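Glutaredoxin 2 (PDB 3IR4) probably works as a glutathione-dependent thiol-disulfide oxidoreductase, binding glutathione in a cleft of a glutathione-transferase-like fold. Local coordinates at residues 154-157 with 158-162; 19-22 with 23-26; 186-189 with 190-193. All coordinates share one frame; numbering follows the deposited sequence. Where two conformers were deposited one is given.

Interaction 1: 154-157 with 158-162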
loop_
_atom_site.group_PDB
_atom_site.type_symbol
_atom_site.label_atom_id
_atom_site.label_comp_id
_atom_site.label_asym_id
_atom_site.label_seq_id
_atom_site.Cartn_x
_atom_site.Cartn_y
_atom_site.Cartn_z
ATOM N N LEU A 154 -6.482 13.353 9.098
ATOM C CA LEU A 154 -5.948 12.422 10.073
ATOM C C LEU A 154 -6.518 12.682 11.467
ATOM O O LEU A 154 -6.645 11.739 12.246
ATOM C CB LEU A 154 -4.419 12.422 10.105
ATOM C CG LEU A 154 -3.709 11.843 8.890
ATOM C CD1 LEU A 154 -2.213 11.950 9.094
ATOM C CD2 LEU A 154 -4.077 10.382 8.620
ATOM N N ARG A 155 -6.855 13.928 11.801
ATOM C CA ARG A 155 -7.413 14.191 13.125
ATOM C C ARG A 155 -8.779 13.488 13.310
ATOM O O ARG A 155 -9.094 13.050 14.406
ATOM C CB ARG A 155 -7.492 15.686 13.437
ATOM C CG ARG A 155 -6.128 16.344 13.633
ATOM C CD ARG A 155 -6.201 17.695 14.296
ATOM N NE ARG A 155 -7.182 18.573 13.656
ATOM C CZ ARG A 155 -6.933 19.364 12.614
ATOM N NH1 ARG A 155 -7.905 20.120 12.114
ATOM N NH2 ARG A 155 -5.723 19.407 12.068
ATOM N N LEU A 156 -9.584 13.394 12.257
ATOM C CA LEU A 156 -10.855 12.658 12.357
ATOM C C LEU A 156 -10.542 11.164 12.452
ATOM O O LEU A 156 -11.102 10.460 13.270
ATOM C CB LEU A 156 -11.794 12.972 11.198
ATOM C CG LEU A 156 -13.101 12.152 11.180
ATOM C CD1 LEU A 156 -13.945 12.321 12.445
ATOM C CD2 LEU A 156 -13.930 12.509 9.948
ATOM N N LEU A 157 -9.664 10.671 11.579
ATOM C CA LEU A 157 -9.304 9.263 11.605
ATOM C C LEU A 157 -8.863 8.816 12.998
ATOM O O LEU A 157 -9.217 7.743 13.480
ATOM C CB LEU A 157 -8.188 8.935 10.604
ATOM C CG LEU A 157 -7.755 7.465 10.557
ATOM C CD1 LEU A 157 -8.842 6.562 10.027
ATOM C CD2 LEU A 157 -6.473 7.323 9.717
ATOM N N ASP A 158 -8.117 9.669 13.662
ATOM C CA ASP A 158 -7.641 9.394 15.004
ATOM C C ASP A 158 -8.758 8.972 15.957
ATOM O O ASP A 158 -8.564 8.135 16.823
ATOM C CB ASP A 158 -6.950 10.654 15.538
ATOM C CG ASP A 158 -6.211 10.415 16.832
ATOM O OD1 ASP A 158 -5.190 9.702 16.785
ATOM O OD2 ASP A 158 -6.620 11.000 17.875
ATOM N N LYS A 159 -9.898 9.628 15.833
ATOM C CA LYS A 159 -11.041 9.346 16.705
ATOM C C LYS A 159 -11.774 8.055 16.353
ATOM O O LYS A 159 -12.551 7.541 17.153
ATOM C CB LYS A 159 -11.979 10.542 16.666
ATOM C CG LYS A 159 -11.295 11.836 17.155
ATOM C CD LYS A 159 -12.194 13.028 17.085
ATOM C CE LYS A 159 -11.488 14.313 17.547
ATOM N NZ LYS A 159 -10.290 14.676 16.708
ATOM N N LEU A 160 -11.512 7.517 15.171
ATOM C CA LEU A 160 -12.167 6.326 14.653
ATOM C C LEU A 160 -11.360 5.053 14.827
ATOM O O LEU A 160 -11.930 3.968 14.781
ATOM C CB LEU A 160 -12.495 6.497 13.173
ATOM C CG LEU A 160 -13.265 7.770 12.795
ATOM C CD1 LEU A 160 -13.488 7.753 11.271
ATOM C CD2 LEU A 160 -14.553 7.987 13.629
ATOM N N ILE A 161 -10.049 5.155 15.018
ATOM C CA ILE A 161 -9.231 3.964 15.192
ATOM C C ILE A 161 -9.465 3.397 16.585
ATOM O O ILE A 161 -9.107 4.006 17.581
ATOM C CB ILE A 161 -7.746 4.251 14.968
ATOM C CG1 ILE A 161 -7.503 4.751 13.539
ATOM C CG2 ILE A 161 -6.897 3.013 15.247
ATOM C CD1 ILE A 161 -6.072 5.270 13.334
ATOM N N VAL A 162 -10.015 2.186 16.640
ATOM C CA VAL A 162 -10.351 1.608 17.926
ATOM C C VAL A 162 -9.085 1.208 18.699
ATOM O O VAL A 162 -8.999 1.495 19.895
ATOM C CB VAL A 162 -11.308 0.409 17.759
ATOM C CG1 VAL A 162 -11.452 -0.406 19.047
ATOM C CG2 VAL A 162 -12.678 0.885 17.246
#

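Interaction 2: 19-22 with 23-26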
loop_
_atom_site.group_PDB
_atom_site.type_symbol
_atom_site.label_atom_id
_atom_site.label_comp_id
_atom_site.label_asym_id
_atom_site.label_seq_id
_atom_site.Cartn_x
_atom_site.Cartn_y
_atom_site.Cartn_z
ATOM N N ARG A 19 0.764 -8.222 0.665
ATOM C CA ARG A 19 1.807 -8.624 1.598
ATOM C C ARG A 19 1.328 -8.732 3.039
ATOM O O ARG A 19 1.961 -9.411 3.847
ATOM C CB ARG A 19 2.946 -7.607 1.560
ATOM C CG ARG A 19 3.709 -7.649 0.271
ATOM C CD ARG A 19 4.667 -6.485 0.161
ATOM N NE ARG A 19 5.677 -6.609 1.199
ATOM C CZ ARG A 19 6.578 -5.688 1.506
ATOM N NH1 ARG A 19 6.597 -4.534 0.862
ATOM N NH2 ARG A 19 7.459 -5.929 2.473
HETATM N N MSE A 20 0.264 -8.018 3.393
HETATM C CA MSE A 20 -0.103 -7.924 4.800
HETATM C C MSE A 20 -0.424 -9.238 5.502
HETATM O O MSE A 20 0.012 -9.448 6.608
HETATM C CB MSE A 20 -1.262 -6.943 5.011
HETATM C CG MSE A 20 -0.870 -5.500 4.759
HETATM SE SE MSE A 20 -2.373 -4.285 4.839
HETATM C CE MSE A 20 -2.720 -4.351 6.730
ATOM N N ILE A 21 -1.228 -10.102 4.879
ATOM C CA ILE A 21 -1.632 -11.336 5.559
ATOM C C ILE A 21 -0.429 -12.233 5.773
ATOM O O ILE A 21 -0.357 -12.941 6.780
ATOM C CB ILE A 21 -2.790 -12.084 4.847
ATOM C CG1 ILE A 21 -4.072 -11.242 4.853
ATOM C CG2 ILE A 21 -3.049 -13.474 5.493
ATOM C CD1 ILE A 21 -4.682 -10.981 6.173
ATOM N N PHE A 22 0.517 -12.256 4.827
ATOM C CA PHE A 22 1.719 -13.051 5.025
ATOM C C PHE A 22 2.405 -12.651 6.325
ATOM O O PHE A 22 2.860 -13.474 7.111
ATOM C CB PHE A 22 2.675 -12.923 3.848
ATOM C CG PHE A 22 2.202 -13.604 2.606
ATOM C CD1 PHE A 22 2.384 -14.966 2.415
ATOM C CD2 PHE A 22 1.562 -12.881 1.602
ATOM C CE1 PHE A 22 1.963 -15.591 1.269
ATOM C CE2 PHE A 22 1.135 -13.526 0.445
ATOM C CZ PHE A 22 1.350 -14.887 0.283
ATOM N N GLY A 23 2.533 -11.351 6.550
ATOM C CA GLY A 23 3.162 -10.883 7.751
ATOM C C GLY A 23 2.384 -11.172 9.000
ATOM O O GLY A 23 2.915 -11.661 10.000
ATOM N N LEU A 24 1.096 -10.874 8.960
ATOM C CA LEU A 24 0.252 -11.051 10.136
ATOM C C LEU A 24 0.152 -12.505 10.597
ATOM O O LEU A 24 -0.006 -12.755 11.782
ATOM C CB LEU A 24 -1.167 -10.502 9.892
ATOM C CG LEU A 24 -1.220 -8.996 9.676
ATOM C CD1 LEU A 24 -2.567 -8.526 9.108
ATOM C CD2 LEU A 24 -0.893 -8.255 10.954
ATOM N N LYS A 25 0.188 -13.434 9.651
ATOM C CA LYS A 25 0.070 -14.862 9.924
ATOM C C LYS A 25 1.421 -15.574 9.945
ATOM O O LYS A 25 1.467 -16.788 10.143
ATOM C CB LYS A 25 -0.845 -15.546 8.912
ATOM C CG LYS A 25 -2.258 -14.962 8.914
ATOM C CD LYS A 25 -3.256 -15.815 8.144
ATOM C CE LYS A 25 -3.795 -16.985 8.931
ATOM N NZ LYS A 25 -4.688 -17.868 8.087
ATOM N N ASN A 26 2.517 -14.850 9.730
ATOM C CA ASN A 26 3.855 -15.440 9.665
ATOM C C ASN A 26 3.965 -16.561 8.637
ATOM O O ASN A 26 4.554 -17.597 8.877
ATOM C CB ASN A 26 4.334 -15.891 11.067
ATOM C CG ASN A 26 4.170 -14.787 12.107
ATOM O OD1 ASN A 26 4.595 -13.687 11.905
ATOM N ND2 ASN A 26 3.489 -15.085 13.184
#

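Interaction 3: 186-189 with 190-193. With SO4 (sulfate ion), chain E.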
loop_
_atom_site.group_PDB
_atom_site.type_symbol
_atom_site.label_atom_id
_atom_site.label_comp_id
_atom_site.label_asym_id
_atom_site.label_seq_id
_atom_site.Cartn_x
_atom_site.Cartn_y
_atom_site.Cartn_z
ATOM N N THR A 186 3.965 7.940 4.992
ATOM C CA THR A 186 5.217 8.143 5.711
ATOM C C THR A 186 6.340 8.646 4.794
ATOM O O THR A 186 7.380 9.078 5.278
ATOM C CB THR A 186 5.677 6.934 6.534
ATOM O OG1 THR A 186 6.007 5.836 5.679
ATOM C CG2 THR A 186 4.652 6.530 7.555
ATOM N N LEU A 187 6.134 8.589 3.471
ATOM C CA LEU A 187 7.101 9.161 2.537
ATOM C C LEU A 187 6.998 10.697 2.504
ATOM O O LEU A 187 7.877 11.363 1.953
ATOM C CB LEU A 187 6.862 8.610 1.137
ATOM C CG LEU A 187 7.936 8.879 0.069
ATOM C CD1 LEU A 187 9.224 8.227 0.463
ATOM C CD2 LEU A 187 7.436 8.353 -1.269
ATOM N N VAL A 188 5.914 11.246 3.027
ATOM C CA VAL A 188 5.663 12.677 2.969
ATOM C C VAL A 188 6.179 13.377 4.225
ATOM O O VAL A 188 5.530 13.366 5.271
ATOM C CB VAL A 188 4.143 12.988 2.801
ATOM C CG1 VAL A 188 3.928 14.470 2.610
ATOM C CG2 VAL A 188 3.565 12.192 1.628
ATOM N N ALA A 189 7.351 14.007 4.111
ATOM C CA ALA A 189 7.883 14.818 5.199
ATOM C C ALA A 189 6.923 15.977 5.465
ATOM O O ALA A 189 6.439 16.606 4.535
ATOM C CB ALA A 189 9.279 15.358 4.829
ATOM N N GLY A 190 6.629 16.233 6.727
ATOM C CA GLY A 190 5.880 17.389 7.166
ATOM C C GLY A 190 4.536 17.121 7.807
ATOM O O GLY A 190 3.948 18.007 8.416
ATOM N N ILE A 191 4.023 15.911 7.651
ATOM C CA ILE A 191 2.700 15.565 8.160
ATOM C C ILE A 191 2.677 15.525 9.691
ATOM O O ILE A 191 3.609 15.023 10.337
ATOM C CB ILE A 191 2.233 14.204 7.602
ATOM C CG1 ILE A 191 1.945 14.332 6.103
ATOM C CG2 ILE A 191 0.966 13.734 8.322
ATOM C CD1 ILE A 191 1.560 13.036 5.416
ATOM N N HIS A 192 1.607 16.062 10.261
ATOM C CA HIS A 192 1.299 15.980 11.681
ATOM C C HIS A 192 0.444 14.714 11.925
ATOM O O HIS A 192 -0.683 14.636 11.456
ATOM C CB HIS A 192 0.522 17.216 12.132
ATOM C CG HIS A 192 1.276 18.505 11.995
ATOM N ND1 HIS A 192 0.923 19.638 12.683
ATOM C CD2 HIS A 192 2.360 18.844 11.258
ATOM C CE1 HIS A 192 1.743 20.624 12.368
ATOM N NE2 HIS A 192 2.631 20.166 11.510
ATOM N N TRP A 193 1.027 13.760 12.623
ATOM C CA TRP A 193 0.401 12.474 12.896
ATOM C C TRP A 193 -0.216 12.430 14.275
ATOM O O TRP A 193 0.506 12.469 15.266
ATOM C CB TRP A 193 1.444 11.360 12.774
ATOM C CG TRP A 193 1.936 11.111 11.392
ATOM C CD1 TRP A 193 2.978 11.729 10.765
ATOM C CD2 TRP A 193 1.417 10.155 10.461
ATOM N NE1 TRP A 193 3.150 11.198 9.536
ATOM C CE2 TRP A 193 2.192 10.252 9.301
ATOM C CE3 TRP A 193 0.407 9.196 10.520
ATOM C CZ2 TRP A 193 2.004 9.420 8.211
ATOM C CZ3 TRP A 193 0.196 8.408 9.447
ATOM C CH2 TRP A 193 0.983 8.511 8.300
HETATM S S SO4 E . -1.652 20.059 15.517
HETATM O O1 SO4 E . -0.328 20.092 16.161
HETATM O O2 SO4 E . -2.327 21.346 15.760
HETATM O O3 SO4 E . -2.434 18.940 16.076
HETATM O O4 SO4 E . -1.420 19.888 14.068
HETATM O O HOH W 1 5.231 11.952 7.603
#

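Interaction 1: 154-157 with 158-162
The peptide carbonyl of R155 carries the ammonium group of K159 over its flat side: NZ is 3.1 Å from R155 O and 53° out of the carbonyl plane, so the bond follows no lone pair. The next two carbonyls are approached from above their planes as well, L156 O by K159 N and L157 O by L160 N. All of this belongs to the last turn of helix 143-160, in the helical C-terminal domain of a glutathione-transferase-like fold. D158 N still makes the regular i to i+4 bond, 2.9 Å from L154 O, whereas K159 N and L160 N reach back only three residues, a brief 3-10-like pattern. L157 O takes two donors: L160 N, 2.9 Å from that oxygen and lying above the carbonyl plane, and I161 N, which keeps an i to i+4 bond at 3.1 Å, nearly in line with C=O (174°).

K159 runs extended as far as CE and then bends at its last torsion (chi4 61°), which turns NZ back onto the R155 carbonyl. On the buried side, L157 CG lies 3.9 Å from I161 CD1. I89 and W92 of helix 87-97 and L182 of helix 173-185 pack against L157, and V197 and Y200 of helix 195-208 against I161. D158 OD1 accepts weak bonds from K196 N and V197 N. L156 CG and L160 CD1 meet more loosely at 4.4 Å, while I161 CG1 comes to 3.4 Å from L157 O.

Interaction 2: 19-22 with 23-26
K25 lies beside I21, both side chains pointing the same way, and delivers its NZ to three oxygens, in a salt bridge to D76 OD2 and hydrogen bonds to D73 O and K78 O that together tie the C-terminal turn of helix 13-25 to the end of helix 65-74 and the chain that follows it. The helix is the alpha element of the beta-alpha-beta unit 5-8, 13-25, 30-33 of the thioredoxin fold, and it terminates here in a Schellman motif: N26 takes positive phi (55°), and two bonds return to the last turn, one of them from N26 N to G23 O at 3.2 Å.

Before that reversal the backbone bonding is mostly regular. L24 N reaches M20 O at 3.0 Å with a nearly straight N-H (167°), and K25 N reaches I21 O at the same length, 3.0 Å. The bond from G23 N to R19 O is weak, stretched to 3.4 Å.

The side-chain contact is mainly between I21 and the aliphatic part of K25. With CG1 of I21 opposite its carbonyl carbon (chi1 -64°), the CG2 methyl stands next to the carbonyl and meets K25 CD at 3.5 Å. The turn about the lysine CG-CD bond (chi3) comes at the touching atom itself and swings CE and NZ away toward the three oxygens. I21 is also packed on V69 and V72 of helix 65-74, whereas M20, modelled as selenomethionine, faces the other domain, touching I176 and F179 of helix 173-185 and M204 of helix 195-208. I21 CD1 and L24 CD1 are a loose pair at 4.4 Å, but L24 CG sits 3.3 Å from M20 O.

Interaction 3: 186-189 with 190-193
V188 and I191 form the tight part of this contact: I191 CD1 lies 3.7 Å from V188 CB, and the two side chains cross at a slant. They are the first and last residues of a type II beta turn. Its ends are not joined by a direct hydrogen bond, since V188 O and I191 N are 3.8 Å apart. Water 1 instead links V188 O to the indole, donating to that oxygen at 2.7 Å and accepting from W193 NE1 at 2.9 Å, in the plane of the ring at its edge. I191 serves both neighbours through its branching. With CG1 opposite the carbonyl carbon (chi1 -69°), the CG1-CD1 arm runs back to V188, while CG2 stands over one face of the W193 ring, 3.5 Å above its plane and offset toward the rim. T186 adds a lighter touch, its CG2 lying 4.0 Å from W193 CZ2, while its hydroxyl is engaged with R183 O and L213 N.

The solvent side is built differently. A189 and G190 are exposed at the turn corner, where G190 adopts phi 115°, a conformation in which a CB would run into A189 O. H192 is exposed too and has no contact with 186-189. Its ND1 donates to sulfate O4 at 2.7 Å with an N-H angle of 165°, and the ion, probably from the crystallisation liquor, sits at the ring edge.

The loop bridges helices 173-185 and 195-208. V188 packs on L104 of helix 101-108 and on I147 of helix 143-160, I191 on I150 of that same helix, and W193 rests on L182 and L185 of helix 173-185 while making a cation-pi contact with R201 of helix 195-208.

Overall arrangement
Interactions 1 and 3 lie in the C-terminal helical domain and meet directly: L154 CD1 is 3.7 Å from I191 CG2. Interaction 2 lies in the thioredoxin-like domain, its centre about 24 Å from that of interaction 1. Interaction 1 buries L154, L157 and I161 and exposes R155, L156 and K159; interaction 2 buries M20, I21, F22 and G23; interaction 3 buries T186 and V188 and exposes A189, G190 and H192. Interactions 1 and 2 end helices, with i+3 bonds and a Schellman reversal respectively; interaction 3 uses a bridging water. Helix 173-185 packs against all three; helix 195-208 packs against interactions 1 and 2 and meets interaction 3 through R201 and W193.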